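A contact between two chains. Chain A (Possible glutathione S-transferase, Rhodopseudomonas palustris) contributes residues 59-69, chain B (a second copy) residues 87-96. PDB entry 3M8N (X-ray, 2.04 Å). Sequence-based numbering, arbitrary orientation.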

# COMPACT_ATOMS: atom_id res chain seq x y z
N GLU A 59 -6.05 4.76 -17.45
CA GLU A 59 -5.92 4.04 -18.73
C GLU A 59 -4.56 4.21 -19.33
O GLU A 59 -4.19 5.33 -19.73
N THR A 60 -3.84 3.12 -19.40
CA THR A 60 -2.66 3.05 -20.25
C THR A 60 -2.93 2.87 -21.77
O THR A 60 -3.15 3.82 -22.57
N ALA A 61 -2.86 1.60 -22.14
CA ALA A 61 -3.30 1.08 -23.43
C ALA A 61 -4.80 1.33 -23.60
O ALA A 61 -5.47 1.64 -22.63
N PRO A 62 -5.36 1.20 -24.82
CA PRO A 62 -6.85 1.29 -24.87
C PRO A 62 -7.46 0.05 -24.22
O PRO A 62 -7.00 -1.06 -24.48
N GLY A 63 -8.43 0.25 -23.33
CA GLY A 63 -8.94 -0.84 -22.50
C GLY A 63 -8.00 -1.54 -21.52
O GLY A 63 -8.22 -2.68 -21.19
N ARG A 64 -6.96 -0.85 -21.07
CA ARG A 64 -6.15 -1.35 -20.00
C ARG A 64 -6.02 -0.30 -18.89
O ARG A 64 -5.51 0.78 -19.09
N TYR A 65 -6.50 -0.64 -17.71
CA TYR A 65 -6.63 0.27 -16.57
C TYR A 65 -5.80 -0.09 -15.35
O TYR A 65 -5.81 -1.21 -14.89
N LEU A 66 -5.07 0.84 -14.83
CA LEU A 66 -4.38 0.60 -13.62
C LEU A 66 -5.11 1.28 -12.49
O LEU A 66 -5.54 2.40 -12.61
N ALA A 67 -5.35 0.54 -11.41
CA ALA A 67 -6.06 1.04 -10.26
C ALA A 67 -5.11 1.20 -9.13
O ALA A 67 -3.97 0.79 -9.20
N GLU A 68 -5.59 1.77 -8.04
CA GLU A 68 -4.78 2.01 -6.82
C GLU A 68 -3.87 3.22 -6.99
O GLU A 68 -2.84 3.14 -7.65
N SER A 69 -4.23 4.31 -6.34
CA SER A 69 -3.50 5.54 -6.44
C SER A 69 -2.05 5.36 -6.21
O SER A 69 -1.31 6.00 -6.86
N ARG B 87 7.21 -2.38 -17.29
CA ARG B 87 6.74 -1.36 -16.39
C ARG B 87 5.23 -1.55 -16.06
O ARG B 87 4.84 -1.45 -14.91
N MSE B 88 4.41 -1.83 -17.07
CA MSE B 88 3.00 -2.02 -16.80
C MSE B 88 2.70 -3.26 -15.95
O MSE B 88 1.87 -3.20 -15.10
N ASP B 89 3.36 -4.36 -16.20
CA ASP B 89 3.19 -5.58 -15.42
C ASP B 89 3.66 -5.40 -14.00
O ASP B 89 3.01 -5.89 -13.07
N ARG B 90 4.78 -4.71 -13.82
CA ARG B 90 5.20 -4.35 -12.47
C ARG B 90 4.23 -3.49 -11.68
O ARG B 90 3.94 -3.77 -10.57
N ALA B 91 3.71 -2.45 -12.30
CA ALA B 91 2.67 -1.66 -11.72
C ALA B 91 1.44 -2.49 -11.34
O ALA B 91 0.80 -2.23 -10.37
N GLU B 92 1.10 -3.47 -12.18
CA GLU B 92 -0.05 -4.34 -11.99
C GLU B 92 0.17 -5.19 -10.75
O GLU B 92 -0.72 -5.37 -10.00
N ALA B 93 1.38 -5.62 -10.49
CA ALA B 93 1.70 -6.29 -9.28
C ALA B 93 1.58 -5.37 -8.06
O ALA B 93 0.95 -5.73 -7.08
N LEU B 94 2.11 -4.16 -8.16
CA LEU B 94 1.91 -3.19 -7.12
C LEU B 94 0.49 -2.90 -6.85
O LEU B 94 0.12 -2.74 -5.71
N GLN B 95 -0.30 -2.82 -7.89
CA GLN B 95 -1.73 -2.63 -7.71
C GLN B 95 -2.35 -3.68 -6.75
O GLN B 95 -3.09 -3.32 -5.86
N TRP B 96 -2.07 -4.94 -6.94
CA TRP B 96 -2.66 -5.93 -6.08
C TRP B 96 -2.04 -5.93 -4.67
O TRP B 96 -2.69 -6.33 -3.70

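The best-formed polar contact joins a helix side chain to a chain A backbone NH: A67(A) N donates to Q95(B) OE1 at 2.9 Å, with a nearly straight N-H...acceptor angle of 169°. Q95(B) leaves its CA sideways to the strand, but chi1 and chi2 are both t (172° and -166°), and this extension carries the amide oxygen to the A67(A) backbone NH. The O atom of water 1 bridges the chains, donating to Y65(A) O at 2.6 Å and to Q95(B) OE1 at 3.1 Å, so that OE1 accepts from both A67(A) N and the water.

The second polar site is electrostatic. R64(A), the last residue of the type II turn that begins at A61(A), points toward the helix with chi1, chi2 and chi3 all t, and this outstretched chain brings its guanidinium to two acids one helical turn apart. R64(A) NH2 forms salt bridges to D89(B) OD1 at 3.4 Å and to E92(B) OE1 at 3.6 Å; the first is also a weak hydrogen bond, at 157°. Both carboxylate oxygens lie near the guanidinium plane, at its edge, while M88(B) CB covers one face. D89(B) has its CA-to-CB bond directed away, yet chi1 m (-74°) returns its carboxylate to the arginine.

The remaining contacts are largely packing. Selenomethionine M88(B), chi1 off-well at -95°, points toward chain A, where its SE lies 3.1 Å from T60(A) CG2 and its CE 3.0 Å from R64(A) NH1, both very tight approaches. L66(A) starts sideways, but chi1 t and chi2 p bring CD1 to 3.9 Å from A91(B) CB, an apolar contact, and 3.6 Å from A91(B) O. At the far end E68(A), chi1 and chi2 both m, points toward the helix and rests its methylene CG 3.8 Å from Q95(B) CG.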

# COMPACT_ATOMS: atom_id res chain seq x y z
CB GLU A 59 -6.80 4.65 -19.81
CG GLU A 59 -8.18 4.12 -19.93
CD GLU A 59 -8.74 4.20 -21.35
OE1 GLU A 59 -8.11 3.60 -22.27
OE2 GLU A 59 -9.83 4.83 -21.51
CB THR A 60 -1.94 1.84 -19.87
OG1 THR A 60 -1.64 1.90 -18.47
CG2 THR A 60 -0.69 1.75 -20.75
CB ALA A 61 -2.98 -0.44 -23.46
CB PRO A 62 -7.15 1.35 -26.36
CG PRO A 62 -5.86 1.84 -26.97
CD PRO A 62 -4.79 1.16 -26.17
CB ARG A 64 -4.79 -1.79 -20.51
CG ARG A 64 -4.11 -2.71 -19.50
CD ARG A 64 -2.74 -3.21 -19.90
NE ARG A 64 -2.15 -3.95 -18.80
CZ ARG A 64 -0.89 -4.41 -18.78
NH1 ARG A 64 -0.10 -4.21 -19.84
NH2 ARG A 64 -0.43 -5.10 -17.72
CB TYR A 65 -8.08 0.31 -16.18
CG TYR A 65 -8.94 0.65 -17.35
CD1 TYR A 65 -9.18 1.99 -17.69
CD2 TYR A 65 -9.47 -0.33 -18.14
CE1 TYR A 65 -9.95 2.31 -18.77
CE2 TYR A 65 -10.27 -0.01 -19.24
CZ TYR A 65 -10.48 1.30 -19.55
OH TYR A 65 -11.24 1.62 -20.64
CB LEU A 66 -2.93 1.06 -13.78
CG LEU A 66 -2.02 1.06 -12.59
CD1 LEU A 66 -1.62 -0.34 -12.26
CD2 LEU A 66 -0.89 1.88 -12.95
CB ALA A 67 -7.13 0.10 -9.88
CB GLU A 68 -3.95 0.80 -6.33
CG GLU A 68 -4.77 -0.43 -5.87
CD GLU A 68 -5.56 -0.23 -4.57
OE1 GLU A 68 -5.16 0.62 -3.72
OE2 GLU A 68 -6.59 -0.92 -4.43
CB SER A 69 -4.06 6.62 -5.54
OG SER A 69 -3.92 6.27 -4.21
CB ARG B 87 7.06 0.01 -17.01
CG ARG B 87 6.79 1.21 -16.21
CD ARG B 87 6.95 2.37 -17.15
NE ARG B 87 6.55 3.67 -16.67
CZ ARG B 87 7.18 4.78 -16.98
NH1 ARG B 87 8.26 4.70 -17.74
NH2 ARG B 87 6.76 5.94 -16.46
CB MSE B 88 2.17 -2.10 -18.06
CG MSE B 88 1.55 -0.81 -18.52
SE MSE B 88 0.72 -0.94 -20.40
CE MSE B 88 1.87 -2.33 -21.20
CB ASP B 89 4.01 -6.71 -16.01
CG ASP B 89 3.43 -7.28 -17.28
OD1 ASP B 89 2.27 -7.09 -17.67
OD2 ASP B 89 4.16 -8.03 -17.91
CB ARG B 90 6.60 -3.77 -12.49
CG ARG B 90 7.57 -4.88 -12.46
CD ARG B 90 8.74 -4.73 -13.37
NE ARG B 90 9.44 -3.58 -13.00
CZ ARG B 90 10.23 -2.88 -13.78
NH1 ARG B 90 10.80 -1.80 -13.24
NH2 ARG B 90 10.45 -3.21 -15.05
CB ALA B 91 2.29 -0.52 -12.63
CB GLU B 92 -0.32 -5.19 -13.26
CG GLU B 92 -1.62 -5.78 -13.22
CD GLU B 92 -1.94 -6.90 -14.24
OE1 GLU B 92 -1.10 -7.38 -15.04
OE2 GLU B 92 -3.12 -7.33 -14.18
CB ALA B 93 3.11 -6.90 -9.35
CB LEU B 94 2.64 -1.89 -7.40
CG LEU B 94 4.15 -1.98 -7.15
CD1 LEU B 94 4.84 -0.79 -7.71
CD2 LEU B 94 4.54 -2.12 -5.72
CB GLN B 95 -2.46 -2.63 -9.04
CG GLN B 95 -3.98 -2.64 -8.91
CD GLN B 95 -4.73 -2.96 -10.15
OE1 GLN B 95 -4.67 -2.28 -11.14
NE2 GLN B 95 -5.51 -3.97 -10.06
CB TRP B 96 -2.56 -7.31 -6.72
CG TRP B 96 -3.56 -7.47 -7.82
CD1 TRP B 96 -3.32 -7.34 -9.16
CD2 TRP B 96 -4.98 -7.62 -7.69
NE1 TRP B 96 -4.48 -7.47 -9.87
CE2 TRP B 96 -5.52 -7.64 -8.99
CE3 TRP B 96 -5.85 -7.80 -6.59
CZ2 TRP B 96 -6.88 -7.83 -9.25
CZ3 TRP B 96 -7.20 -8.00 -6.84
CH2 TRP B 96 -7.70 -8.03 -8.17
O HOH W 1 -4.56 -3.33 -14.03